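PDB 6AR0: sarcolemmal membrane-associated protein from Homo sapiens, which associates, here represented by its FHA domain, with the STRIPAK core complex to form an extended complex that dephosphorylates STK3 and inhibits Hippo signalling. Local coordinates for residues A[9-14]-A[120-125]; A[28-33]-A[54-59]; A[68-73]-A[89-94]; A[79-84]-A[100-105]. One frame throughout, in Å; residues are numbered along the deposited sequence.

Contact 1: A[9-14]-A[120-125]; sequences TCRPNS and CIVSTI
Thr9 and Cys10, the last residues of strand 5-10, run antiparallel to Thr124 and Ser123 of strand 117-128, pairing the first and last strands of the FHA beta sandwich, and a type I turn from Arg11 to Ser14 follows at once. Thr9 and Thr124 form a hydrogen-bonded pair: Thr9 N gives a straight bond of 3.0 Å to Thr124 O, and Thr124 N returns one of 2.9 Å to Thr9 O, each donor lying in the plane of its carbonyl. Past the strand end, Arg11 N still meets Val122 O at 3.0 Å, now from above the carbonyl plane. The turn then brings back Ser14 OG, which, anti to the backbone N (chi1 -173°), accepts the N-H of Val122 at 2.9 Å along an almost straight line of 175°, so that a hydroxyl continues the ladder.

The threonine side chains lie alongside each other, Thr9 OG1 3.3 Å from Thr124 CB, and one water joins their two OG1 atoms. Arg11, bent at chi2 and chi3, crosses Thr124 obliquely with CD 3.2 Å from its OG1. Val122 CG1 sits under the turn, touching Asn13 OD1 at 3.6 Å and Arg11 CB. Polar bonds, many through the backbone, thus hold the strand end, while the hydroxyls on the threonine face are bridged by solvent and the apolar share is small, resting mainly on Val122.

Contact 2: A[28-33]-A[54-59]; sequences IKIGRS and NHALVW
A classic beta bulge marks this pair of strands, at the place where two FHA signature sequences come together: the Gly31-Arg32 pair that ends strand 28-32, and the Ser-Arg-x-His ending at His55. His55 and Ala56 both face Ile30, whose carbonyl O accepts two amides. His55 N lies 2.9 Å from Ile30 O, in the carbonyl plane, with a bent N-H...O angle of 141°, whereas Ala56 N, 3.1 Å from Ile30 O, stands above that plane. Ile30 N returns a bond to Ala56 O. Further along, Ile28 and Val58 are a regular hydrogen-bonded antiparallel pair, Ile28 N lying 2.9 Å from Val58 O and nearly on its C=O axis.

On the face of Ile30, its CD1 touches Ala56 CB and Val58 CB, each at 3.9 Å, with the Ile30 and Val58 side chains crossing at about a right angle. On the face of Lys29, the lysine leaves with CG anti to the backbone N, kinks at chi3 (85°) and puts NZ 2.7 Å from Asn54 OD1, practically end-on to the amide C=O. Leu57 CD1 leans over the backbone of Ile28, 3.5 Å from its O.

The imidazole of His55 turns away from strand 28-32: NE2 is hydrogen-bonded to Gly77 O and ND1 to Ser52 N, which fixes the ring at the loop end of the domain, the end with which FHA domains commonly read phosphothreonine. Strand 44-46 runs parallel along the other edge of strand 28-32, strand 66-71 flanks 56-61, and Leu69 packs on both Ile30 and Ala56.

Contact 3: A[68-73]-A[89-94]; sequences YLQDTK and SEESPP
Segments 68-73 and 89-94 run in nearly opposite directions, 164° apart end to end, and meet through scattered bonds, with no regular ladder. Ser92 is the centre of it. Ser92 N donates to Asp71 O at 3.0 Å, in the carbonyl plane and on a lone pair. Ser92 OG sits between the backbone N and the carbonyl carbon (chi1 78°), accepts Asp71 N at 2.9 Å and passes its own proton to Pro93 O at 2.8 Å. Ser92 O takes Gln70 NE2, also at 2.8 Å, the oxygen lying almost in the amide plane. Gln70 is fully extended to reach this far, so this bond and a water on OE1 hold the two ends of the amide.

Glu91 crosses Gln70 obliquely, its carboxylate plane only 16° from the amide plane. Between Lys73 NZ and Glu91 OE2 the gap is 4.3 Å, too long for a salt bridge, and a water hydrogen-bonded to both closes it. Tyr68 CD1 meets Pro94 CB at 3.9 Å.

Asp71 sends OD2 away to Ser74 OG and Thr78 OG1, tying the strand end to the following loop and to strand 78-80. Strand 66-71 lies between 56-61 and 95-97; this loop is the lead-in to 95-97, an edge strand of the FHA sandwich, and Trp59 of strand 56-61 touches both Gln70 and Pro94.

Contact 4: A[79-84]-A[100-105]; sequences FINSQR and GDIIQF
Ile102 O is gripped by two donors: Asn81 N at 2.8 Å, nearly along the C=O axis, and a water at 2.9 Å that accepts the N-H of Ser82. The side chain of Asn81 then works the opposite way. With CG anti to the carbonyl carbon (chi1 -57°), it turns OD1 onto Ile102 N, 2.9 Å away and nearly straight at 171°, so amide and backbone of one residue hold both the N-H and the C=O of Ile102. On the other branch, Asn81 ND2 gives one of its protons to Asp101 OD1 at 3.0 Å. It meets the carboxylate from above its plane, and the two flat groups stand at 84° to each other. Asp101 OD2 is taken up by Leu98 N.

Next along, Phe79 and Gln104 exchange two backbone bonds as a hydrogen-bonded antiparallel pair. Their side chains run alongside, NE2 of Gln104 3.8 Å from Phe79 CE2, while the ring turns its edge to Gln104 O. That NE2 is bonded to Gly106 O. On the other face of the sheet, Ile80 CG1 touches Ile103 CD1 at 3.9 Å.

Asn81 is second in the type I' turn from Ile80 to Gln83, with the positive phi it requires, in the hairpin of strands 78-80 and 83-84 that docks on strand 102-105 of the FHA sandwich. Its side-chain bonds carry the pairing one residue past the strand end, and the two N-H groups Asp101 receives would be expected to ease its negative charge.

Contacts 1 and 4 belong to one antiparallel sheet, where strands 117-128 and 102-105 are neighbours and Ser123 O meets Ile103 N. Contacts 2 and 3 belong to the other, joined where strand 56-61 lies beside 66-71. The sheets pack through Ile30, Ala56 and Leu69 on one side and Phe105, with Ile80 and Ile103, on the other, so contacts 2 and 4, and Leu69 of contact 3, turn apolar side chains to the interior of the sandwich. Contacts 1 and 3 lie on opposite sides of the chain's centre and are the more water-bridged. Contacts 1, 3 and 4 let a serine or asparagine side chain accept a backbone amide; contact 2 instead doubles the load on one carbonyl.

Contact 1: A[9-14]-A[120-125]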
loop_
_atom_site.group_PDB
_atom_site.type_symbol
_atom_site.label_atom_id
_atom_site.label_comp_id
_atom_site.label_asym_id
_atom_site.label_seq_id
_atom_site.Cartn_x
_atom_site.Cartn_y
_atom_site.Cartn_z
ATOM N N THR A 9 -8.518 -3.866 -0.477
ATOM C CA THR A 9 -9.339 -4.519 -1.488
ATOM C C THR A 9 -8.943 -4.033 -2.872
ATOM O O THR A 9 -8.637 -2.856 -3.078
ATOM C CB THR A 9 -10.832 -4.277 -1.250
ATOM O OG1 THR A 9 -11.100 -2.888 -1.133
ATOM C CG2 THR A 9 -11.261 -4.957 0.021
ATOM N N CYS A 10 -8.975 -4.940 -3.832
ATOM C CA CYS A 10 -8.466 -4.691 -5.173
ATOM C C CYS A 10 -9.464 -3.893 -6.005
ATOM O O CYS A 10 -10.603 -4.332 -6.207
ATOM C CB CYS A 10 -8.213 -6.057 -5.800
ATOM S SG CYS A 10 -7.532 -6.105 -7.444
ATOM N N ARG A 11 -9.031 -2.745 -6.534
ATOM C CA ARG A 11 -9.868 -1.899 -7.372
ATOM C C ARG A 11 -9.902 -2.412 -8.810
ATOM O O ARG A 11 -9.044 -3.189 -9.223
ATOM C CB ARG A 11 -9.318 -0.475 -7.370
ATOM C CG ARG A 11 -9.452 0.229 -6.034
ATOM C CD ARG A 11 -10.793 0.887 -5.880
ATOM N NE ARG A 11 -10.916 2.057 -6.742
ATOM C CZ ARG A 11 -11.954 2.888 -6.726
ATOM N NH1 ARG A 11 -12.976 2.693 -5.902
ATOM N NH2 ARG A 11 -11.976 3.933 -7.534
ATOM N N PRO A 12 -10.876 -1.967 -9.605
ATOM C CA PRO A 12 -11.024 -2.535 -10.949
ATOM C C PRO A 12 -9.857 -2.297 -11.876
ATOM O O PRO A 12 -9.703 -3.059 -12.842
ATOM C CB PRO A 12 -12.286 -1.854 -11.485
ATOM C CG PRO A 12 -13.039 -1.436 -10.326
ATOM C CD PRO A 12 -12.041 -1.147 -9.230
ATOM N N ASN A 13 -9.079 -1.240 -11.674
ATOM C CA ASN A 13 -7.952 -0.934 -12.540
ATOM C C ASN A 13 -6.631 -1.436 -11.977
ATOM O O ASN A 13 -5.566 -1.015 -12.446
ATOM C CB ASN A 13 -7.902 0.568 -12.853
ATOM C CG ASN A 13 -7.851 1.438 -11.610
ATOM O OD1 ASN A 13 -8.243 1.020 -10.524
ATOM N ND2 ASN A 13 -7.359 2.663 -11.767
ATOM N N SER A 14 -6.681 -2.339 -11.002
ATOM C CA SER A 14 -5.487 -2.883 -10.395
ATOM C C SER A 14 -5.038 -4.163 -11.079
ATOM O O SER A 14 -5.849 -4.963 -11.558
ATOM C CB SER A 14 -5.791 -3.242 -8.947
ATOM O OG SER A 14 -4.645 -3.634 -8.234
ATOM N N CYS A 120 -0.299 -2.098 -12.051
ATOM C CA CYS A 120 0.169 -1.690 -10.731
ATOM C C CYS A 120 -0.884 -2.059 -9.689
ATOM O O CYS A 120 -1.996 -2.495 -10.024
ATOM C CB CYS A 120 0.460 -0.180 -10.702
ATOM S SG CYS A 120 -0.963 0.871 -11.012
ATOM N N ILE A 121 -0.553 -1.895 -8.410
ATOM C CA ILE A 121 -1.498 -2.233 -7.354
ATOM C C ILE A 121 -2.321 -0.992 -7.041
ATOM O O ILE A 121 -1.766 0.059 -6.707
ATOM C CB ILE A 121 -0.765 -2.745 -6.113
ATOM C CG1 ILE A 121 -0.025 -4.051 -6.420
ATOM C CG2 ILE A 121 -1.721 -2.900 -4.933
ATOM C CD1 ILE A 121 -0.903 -5.228 -6.783
ATOM N N VAL A 122 -3.645 -1.111 -7.162
ATOM C CA VAL A 122 -4.575 -0.031 -6.842
ATOM C C VAL A 122 -5.591 -0.616 -5.868
ATOM O O VAL A 122 -6.298 -1.574 -6.206
ATOM C CB VAL A 122 -5.280 0.547 -8.086
ATOM C CG1 VAL A 122 -6.073 1.788 -7.710
ATOM C CG2 VAL A 122 -4.279 0.870 -9.197
ATOM N N SER A 123 -5.658 -0.055 -4.666
ATOM C CA SER A 123 -6.428 -0.664 -3.587
ATOM C C SER A 123 -7.293 0.372 -2.889
ATOM O O SER A 123 -6.916 1.538 -2.768
ATOM C CB SER A 123 -5.446 -1.268 -2.567
ATOM O OG SER A 123 -5.997 -2.010 -1.500
ATOM N N THR A 124 -8.462 -0.042 -2.436
ATOM C CA THR A 124 -9.138 0.714 -1.396
ATOM C C THR A 124 -8.577 0.240 -0.072
ATOM O O THR A 124 -8.320 -0.956 0.098
ATOM C CB THR A 124 -10.634 0.411 -1.407
ATOM O OG1 THR A 124 -11.160 0.716 -2.695
ATOM C CG2 THR A 124 -11.377 1.208 -0.332
ATOM N N ILE A 125 -8.374 1.156 0.869
ATOM C CA ILE A 125 -7.931 0.786 2.212
ATOM C C ILE A 125 -9.004 1.219 3.202
ATOM O O ILE A 125 -9.465 2.365 3.168
ATOM C CB ILE A 125 -6.524 1.337 2.548
ATOM C CG1 ILE A 125 -5.879 0.602 3.735
ATOM C CG2 ILE A 125 -6.550 2.854 2.739
ATOM C CD1 ILE A 125 -4.377 0.876 3.939
HETATM O O HOH W 1 -10.873 -2.236 1.715
HETATM O O HOH W 2 -11.541 -1.785 -3.911
HETATM O O HOH W 3 -13.224 2.217 -3.038
HETATM O O HOH W 4 -3.037 -1.834 -13.255
#

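Contact 2: A[28-33]-A[54-59]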
loop_
_atom_site.group_PDB
_atom_site.type_symbol
_atom_site.label_atom_id
_atom_site.label_comp_id
_atom_site.label_asym_id
_atom_site.label_seq_id
_atom_site.Cartn_x
_atom_site.Cartn_y
_atom_site.Cartn_z
ATOM N N ILE A 28 4.206 -2.423 8.767
ATOM C CA ILE A 28 4.228 -3.488 7.774
ATOM C C ILE A 28 4.840 -2.965 6.479
ATOM O O ILE A 28 4.445 -1.909 5.970
ATOM C CB ILE A 28 2.806 -4.038 7.549
ATOM C CG1 ILE A 28 2.278 -4.707 8.833
ATOM C CG2 ILE A 28 2.771 -5.020 6.378
ATOM C CD1 ILE A 28 3.085 -5.905 9.323
ATOM N N LYS A 29 5.794 -3.725 5.947
ATOM C CA LYS A 29 6.398 -3.405 4.667
ATOM C C LYS A 29 5.425 -3.703 3.532
ATOM O O LYS A 29 4.717 -4.721 3.532
ATOM C CB LYS A 29 7.666 -4.227 4.468
ATOM C CG LYS A 29 8.522 -3.710 3.318
ATOM C CD LYS A 29 9.943 -4.234 3.377
ATOM C CE LYS A 29 10.026 -5.584 2.720
ATOM N NZ LYS A 29 11.429 -6.078 2.718
ATOM N N ILE A 30 5.373 -2.786 2.580
ATOM C CA ILE A 30 4.723 -2.985 1.291
ATOM C C ILE A 30 5.817 -3.205 0.265
ATOM O O ILE A 30 6.776 -2.427 0.204
ATOM C CB ILE A 30 3.887 -1.753 0.924
ATOM C CG1 ILE A 30 2.756 -1.577 1.948
ATOM C CG2 ILE A 30 3.336 -1.874 -0.489
ATOM C CD1 ILE A 30 2.357 -0.158 2.201
ATOM N N GLY A 31 5.701 -4.262 -0.530
ATOM C CA GLY A 31 6.742 -4.509 -1.506
ATOM C C GLY A 31 6.416 -5.681 -2.401
ATOM O O GLY A 31 5.410 -6.378 -2.233
ATOM N N ARG A 32 7.313 -5.897 -3.351
ATOM C CA ARG A 32 7.162 -6.946 -4.348
ATOM C C ARG A 32 7.467 -8.317 -3.757
ATOM O O ARG A 32 8.376 -8.461 -2.929
ATOM C CB ARG A 32 8.137 -6.677 -5.496
ATOM C CG ARG A 32 7.907 -7.540 -6.715
ATOM C CD ARG A 32 8.838 -7.182 -7.844
ATOM N NE ARG A 32 10.205 -7.628 -7.575
ATOM C CZ ARG A 32 11.233 -6.841 -7.265
ATOM N NH1 ARG A 32 11.109 -5.523 -7.191
ATOM N NH2 ARG A 32 12.421 -7.385 -7.039
ATOM N N SER A 33 6.732 -9.323 -4.221
ATOM C CA SER A 33 6.993 -10.705 -3.855
ATOM C C SER A 33 8.404 -11.106 -4.266
ATOM O O SER A 33 8.805 -10.908 -5.417
ATOM C CB SER A 33 5.978 -11.582 -4.579
ATOM O OG SER A 33 6.218 -12.940 -4.313
ATOM N N ASN A 54 11.397 -2.976 -1.374
ATOM C CA ASN A 54 11.089 -2.167 -0.199
ATOM C C ASN A 54 10.392 -0.913 -0.712
ATOM O O ASN A 54 11.005 0.128 -0.925
ATOM C CB ASN A 54 12.352 -1.833 0.568
ATOM C CG ASN A 54 13.163 -3.062 0.904
ATOM O OD1 ASN A 54 12.654 -4.007 1.494
ATOM N ND2 ASN A 54 14.428 -3.064 0.507
ATOM N N HIS A 55 9.091 -1.036 -0.955
ATOM C CA HIS A 55 8.360 -0.014 -1.688
ATOM C C HIS A 55 7.801 1.072 -0.771
ATOM O O HIS A 55 7.973 2.269 -1.027
ATOM C CB HIS A 55 7.242 -0.695 -2.482
ATOM C CG HIS A 55 6.622 0.183 -3.507
ATOM N ND1 HIS A 55 6.869 0.040 -4.854
ATOM C CD2 HIS A 55 5.805 1.250 -3.375
ATOM C CE1 HIS A 55 6.209 0.975 -5.507
ATOM N NE2 HIS A 55 5.558 1.721 -4.634
ATOM N N ALA A 56 7.131 0.658 0.296
ATOM C CA ALA A 56 6.490 1.594 1.207
ATOM C C ALA A 56 6.356 0.912 2.563
ATOM O O ALA A 56 6.713 -0.256 2.743
ATOM C CB ALA A 56 5.148 2.081 0.642
ATOM N N LEU A 57 5.861 1.678 3.527
ATOM C CA LEU A 57 5.663 1.229 4.892
ATOM C C LEU A 57 4.338 1.793 5.373
ATOM O O LEU A 57 4.049 2.964 5.133
ATOM C CB LEU A 57 6.809 1.781 5.736
ATOM C CG LEU A 57 7.039 1.209 7.130
ATOM C CD1 LEU A 57 7.392 -0.268 7.074
ATOM C CD2 LEU A 57 8.132 1.994 7.823
ATOM N N VAL A 58 3.528 0.963 6.035
ATOM C CA VAL A 58 2.238 1.386 6.573
ATOM C C VAL A 58 2.183 1.049 8.056
ATOM O O VAL A 58 2.649 -0.012 8.480
ATOM C CB VAL A 58 1.058 0.757 5.781
ATOM C CG1 VAL A 58 1.054 -0.774 5.847
ATOM C CG2 VAL A 58 -0.266 1.318 6.237
ATOM N N TRP A 59 1.610 1.950 8.856
ATOM C CA TRP A 59 1.566 1.704 10.289
ATOM C C TRP A 59 0.424 2.463 10.936
ATOM O O TRP A 59 -0.165 3.383 10.366
ATOM C CB TRP A 59 2.888 2.047 10.977
ATOM C CG TRP A 59 3.261 3.516 11.062
ATOM C CD1 TRP A 59 3.056 4.355 12.113
ATOM C CD2 TRP A 59 3.963 4.273 10.069
ATOM N NE1 TRP A 59 3.586 5.586 11.835
ATOM C CE2 TRP A 59 4.156 5.561 10.589
ATOM C CE3 TRP A 59 4.464 3.977 8.798
ATOM C CZ2 TRP A 59 4.842 6.550 9.894
ATOM C CZ3 TRP A 59 5.137 4.959 8.103
ATOM C CH2 TRP A 59 5.318 6.231 8.652
#

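Contact 3: A[68-73]-A[89-94]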
loop_
_atom_site.group_PDB
_atom_site.type_symbol
_atom_site.label_atom_id
_atom_site.label_comp_id
_atom_site.label_asym_id
_atom_site.label_seq_id
_atom_site.Cartn_x
_atom_site.Cartn_y
_atom_site.Cartn_z
ATOM N N TYR A 68 -0.570 5.883 8.909
ATOM C CA TYR A 68 0.353 6.528 7.995
ATOM C C TYR A 68 0.858 5.573 6.930
ATOM O O TYR A 68 0.980 4.364 7.143
ATOM C CB TYR A 68 1.585 7.056 8.722
ATOM C CG TYR A 68 1.265 8.174 9.664
ATOM C CD1 TYR A 68 1.233 9.488 9.213
ATOM C CD2 TYR A 68 0.973 7.928 10.984
ATOM C CE1 TYR A 68 0.943 10.529 10.053
ATOM C CE2 TYR A 68 0.679 8.974 11.855
ATOM C CZ TYR A 68 0.664 10.270 11.369
ATOM O OH TYR A 68 0.383 11.332 12.193
ATOM N N LEU A 69 1.213 6.164 5.798
ATOM C CA LEU A 69 1.886 5.510 4.691
ATOM C C LEU A 69 3.115 6.327 4.320
ATOM O O LEU A 69 3.060 7.562 4.279
ATOM C CB LEU A 69 0.922 5.437 3.501
ATOM C CG LEU A 69 1.387 4.759 2.217
ATOM C CD1 LEU A 69 1.716 3.298 2.460
ATOM C CD2 LEU A 69 0.319 4.891 1.136
ATOM N N GLN A 70 4.233 5.649 4.066
ATOM C CA GLN A 70 5.469 6.312 3.683
ATOM C C GLN A 70 6.097 5.572 2.515
ATOM O O GLN A 70 6.262 4.348 2.565
ATOM C CB GLN A 70 6.441 6.326 4.863
ATOM C CG GLN A 70 7.734 7.028 4.568
ATOM C CD GLN A 70 8.592 7.127 5.794
ATOM O OE1 GLN A 70 8.605 6.221 6.632
ATOM N NE2 GLN A 70 9.306 8.231 5.926
ATOM N N ASP A 71 6.488 6.312 1.482
ATOM C CA ASP A 71 7.230 5.726 0.374
ATOM C C ASP A 71 8.693 5.605 0.785
ATOM O O ASP A 71 9.295 6.582 1.245
ATOM C CB ASP A 71 7.097 6.608 -0.868
ATOM C CG ASP A 71 7.767 6.007 -2.077
ATOM O OD1 ASP A 71 9.001 5.815 -2.029
ATOM O OD2 ASP A 71 7.029 5.705 -3.044
ATOM N N THR A 72 9.252 4.403 0.662
ATOM C CA THR A 72 10.640 4.140 1.062
ATOM C C THR A 72 11.553 4.008 -0.159
ATOM O O THR A 72 12.212 2.996 -0.380
ATOM C CB THR A 72 10.703 2.902 1.956
ATOM O OG1 THR A 72 10.190 1.764 1.255
ATOM C CG2 THR A 72 9.902 3.094 3.217
ATOM N N LYS A 73 11.608 5.078 -0.953
ATOM C CA LYS A 73 12.460 5.136 -2.141
ATOM C C LYS A 73 12.006 4.156 -3.224
ATOM O O LYS A 73 12.831 3.506 -3.868
ATOM C CB LYS A 73 13.943 4.926 -1.799
ATOM C CG LYS A 73 14.442 5.830 -0.689
ATOM C CD LYS A 73 15.944 5.737 -0.513
ATOM C CE LYS A 73 16.422 6.614 0.636
ATOM N NZ LYS A 73 15.999 6.098 1.970
ATOM N N SER A 89 12.745 6.910 -6.486
ATOM C CA SER A 89 13.935 6.582 -5.712
ATOM C C SER A 89 14.199 7.559 -4.570
ATOM O O SER A 89 15.321 7.638 -4.073
ATOM C CB SER A 89 15.164 6.429 -6.615
ATOM O OG SER A 89 14.932 5.404 -7.571
ATOM N N GLU A 90 13.176 8.281 -4.113
ATOM C CA GLU A 90 13.294 9.166 -2.964
ATOM C C GLU A 90 12.274 8.797 -1.895
ATOM O O GLU A 90 11.217 8.242 -2.187
ATOM C CB GLU A 90 13.101 10.621 -3.387
ATOM C CG GLU A 90 14.144 11.078 -4.395
ATOM C CD GLU A 90 14.168 12.583 -4.586
ATOM O OE1 GLU A 90 13.406 13.287 -3.886
ATOM O OE2 GLU A 90 14.952 13.061 -5.436
ATOM N N GLU A 91 12.607 9.109 -0.648
ATOM C CA GLU A 91 11.755 8.808 0.491
ATOM C C GLU A 91 10.743 9.930 0.668
ATOM O O GLU A 91 11.068 11.106 0.472
ATOM C CB GLU A 91 12.617 8.672 1.752
ATOM C CG GLU A 91 11.886 8.136 2.973
ATOM C CD GLU A 91 12.755 8.134 4.217
ATOM O OE1 GLU A 91 13.251 9.213 4.602
ATOM O OE2 GLU A 91 12.947 7.049 4.806
ATOM N N SER A 92 9.518 9.570 1.035
ATOM C CA SER A 92 8.545 10.582 1.408
ATOM C C SER A 92 8.530 10.762 2.913
ATOM O O SER A 92 9.009 9.908 3.657
ATOM C CB SER A 92 7.137 10.177 0.952
ATOM O OG SER A 92 6.534 9.195 1.791
ATOM N N PRO A 93 7.963 11.858 3.404
ATOM C CA PRO A 93 7.596 11.908 4.816
ATOM C C PRO A 93 6.442 10.963 5.088
ATOM O O PRO A 93 5.788 10.484 4.147
ATOM C CB PRO A 93 7.166 13.367 5.020
ATOM C CG PRO A 93 6.760 13.836 3.692
ATOM C CD PRO A 93 7.505 13.047 2.667
ATOM N N PRO A 94 6.149 10.671 6.350
ATOM C CA PRO A 94 4.900 9.972 6.668
ATOM C C PRO A 94 3.715 10.794 6.186
ATOM O O PRO A 94 3.654 11.994 6.422
ATOM C CB PRO A 94 4.930 9.871 8.194
ATOM C CG PRO A 94 6.381 9.993 8.552
ATOM C CD PRO A 94 6.932 10.973 7.561
HETATM O O HOH W 5 11.147 4.560 6.399
HETATM O O HOH W 6 13.464 4.948 2.913
#

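Contact 4: A[79-84]-A[100-105]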
loop_
_atom_site.group_PDB
_atom_site.type_symbol
_atom_site.label_atom_id
_atom_site.label_comp_id
_atom_site.label_asym_id
_atom_site.label_seq_id
_atom_site.Cartn_x
_atom_site.Cartn_y
_atom_site.Cartn_z
ATOM N N PHE A 79 0.977 6.404 -4.135
ATOM C CA PHE A 79 -0.020 7.459 -4.290
ATOM C C PHE A 79 -1.139 7.290 -3.267
ATOM O O PHE A 79 -1.565 6.164 -2.995
ATOM C CB PHE A 79 -0.642 7.461 -5.706
ATOM C CG PHE A 79 0.369 7.464 -6.828
ATOM C CD1 PHE A 79 0.630 8.618 -7.544
ATOM C CD2 PHE A 79 1.063 6.308 -7.166
ATOM C CE1 PHE A 79 1.565 8.613 -8.565
ATOM C CE2 PHE A 79 1.999 6.308 -8.169
ATOM C CZ PHE A 79 2.247 7.463 -8.875
ATOM N N ILE A 80 -1.593 8.411 -2.701
ATOM C CA ILE A 80 -2.816 8.479 -1.901
ATOM C C ILE A 80 -3.807 9.327 -2.680
ATOM O O ILE A 80 -3.537 10.503 -2.950
ATOM C CB ILE A 80 -2.571 9.093 -0.513
ATOM C CG1 ILE A 80 -1.573 8.265 0.307
ATOM C CG2 ILE A 80 -3.893 9.259 0.244
ATOM C CD1 ILE A 80 -1.058 8.995 1.542
ATOM N N ASN A 81 -4.932 8.735 -3.075
ATOM C CA ASN A 81 -5.951 9.442 -3.850
ATOM C C ASN A 81 -5.324 10.182 -5.026
ATOM O O ASN A 81 -5.593 11.357 -5.287
ATOM C CB ASN A 81 -6.765 10.356 -2.947
ATOM C CG ASN A 81 -7.403 9.583 -1.812
ATOM O OD1 ASN A 81 -7.799 8.438 -1.997
ATOM N ND2 ASN A 81 -7.519 10.192 -0.647
ATOM N N SER A 82 -4.455 9.459 -5.727
ATOM C CA SER A 82 -3.806 9.886 -6.974
ATOM C C SER A 82 -2.677 10.893 -6.783
ATOM O O SER A 82 -2.160 11.395 -7.782
ATOM C CB SER A 82 -4.786 10.459 -8.008
ATOM O OG SER A 82 -5.916 9.624 -8.191
ATOM N N GLN A 83 -2.271 11.188 -5.553
ATOM C CA GLN A 83 -1.206 12.151 -5.284
ATOM C C GLN A 83 0.057 11.394 -4.899
ATOM O O GLN A 83 0.053 10.616 -3.942
ATOM C CB GLN A 83 -1.608 13.091 -4.147
ATOM C CG GLN A 83 -2.918 13.796 -4.404
ATOM C CD GLN A 83 -2.915 14.532 -5.705
ATOM O OE1 GLN A 83 -1.917 15.148 -6.087
ATOM N NE2 GLN A 83 -4.029 14.457 -6.418
ATOM N N ARG A 84 1.142 11.652 -5.625
ATOM C CA ARG A 84 2.383 10.903 -5.453
ATOM C C ARG A 84 3.132 11.388 -4.217
ATOM O O ARG A 84 3.321 12.594 -4.022
ATOM C CB ARG A 84 3.258 11.059 -6.693
ATOM C CG ARG A 84 4.478 10.167 -6.674
ATOM C CD ARG A 84 5.171 10.126 -8.019
ATOM N NE ARG A 84 6.350 9.270 -7.958
ATOM C CZ ARG A 84 6.834 8.580 -8.978
ATOM N NH1 ARG A 84 6.270 8.657 -10.179
ATOM N NH2 ARG A 84 7.881 7.807 -8.783
ATOM N N GLY A 100 -11.128 4.624 3.554
ATOM C CA GLY A 100 -11.717 4.922 2.261
ATOM C C GLY A 100 -10.765 5.472 1.222
ATOM O O GLY A 100 -11.167 5.656 0.060
ATOM N N ASP A 101 -9.523 5.734 1.595
ATOM C CA ASP A 101 -8.544 6.188 0.626
ATOM C C ASP A 101 -8.297 5.123 -0.440
ATOM O O ASP A 101 -8.410 3.913 -0.208
ATOM C CB ASP A 101 -7.213 6.508 1.301
ATOM C CG ASP A 101 -7.192 7.831 2.028
ATOM O OD1 ASP A 101 -8.111 8.658 1.849
ATOM O OD2 ASP A 101 -6.204 8.036 2.780
ATOM N N ILE A 102 -7.929 5.599 -1.621
ATOM C CA ILE A 102 -7.454 4.753 -2.710
ATOM C C ILE A 102 -5.935 4.867 -2.732
ATOM O O ILE A 102 -5.386 5.953 -2.929
ATOM C CB ILE A 102 -8.053 5.171 -4.061
ATOM C CG1 ILE A 102 -9.585 5.133 -4.010
ATOM C CG2 ILE A 102 -7.498 4.292 -5.174
ATOM C CD1 ILE A 102 -10.156 3.799 -3.625
ATOM N N ILE A 103 -5.252 3.759 -2.509
ATOM C CA ILE A 103 -3.800 3.718 -2.388
ATOM C C ILE A 103 -3.241 2.953 -3.576
ATOM O O ILE A 103 -3.731 1.869 -3.901
ATOM C CB ILE A 103 -3.438 2.972 -1.086
ATOM C CG1 ILE A 103 -4.135 3.592 0.123
ATOM C CG2 ILE A 103 -1.945 2.865 -0.900
ATOM C CD1 ILE A 103 -3.750 4.984 0.306
ATOM N N GLN A 104 -2.197 3.486 -4.200
ATOM C CA GLN A 104 -1.613 2.883 -5.391
ATOM C C GLN A 104 -0.113 2.709 -5.205
ATOM O O GLN A 104 0.569 3.614 -4.724
ATOM C CB GLN A 104 -1.905 3.749 -6.619
ATOM C CG GLN A 104 -1.266 3.247 -7.894
ATOM C CD GLN A 104 -1.657 4.083 -9.086
ATOM O OE1 GLN A 104 -2.831 4.442 -9.235
ATOM N NE2 GLN A 104 -0.699 4.396 -9.951
ATOM N N PHE A 105 0.393 1.546 -5.596
ATOM C CA PHE A 105 1.823 1.251 -5.582
ATOM C C PHE A 105 2.252 0.961 -7.011
ATOM O O PHE A 105 1.745 0.030 -7.646
ATOM C CB PHE A 105 2.142 0.060 -4.684
ATOM C CG PHE A 105 1.547 0.171 -3.315
ATOM C CD1 PHE A 105 1.927 1.188 -2.457
ATOM C CD2 PHE A 105 0.563 -0.706 -2.887
ATOM C CE1 PHE A 105 1.367 1.304 -1.194
ATOM C CE2 PHE A 105 -0.001 -0.586 -1.626
ATOM C CZ PHE A 105 0.392 0.411 -0.790
HETATM O O HOH W 7 -4.053 6.663 -5.414
#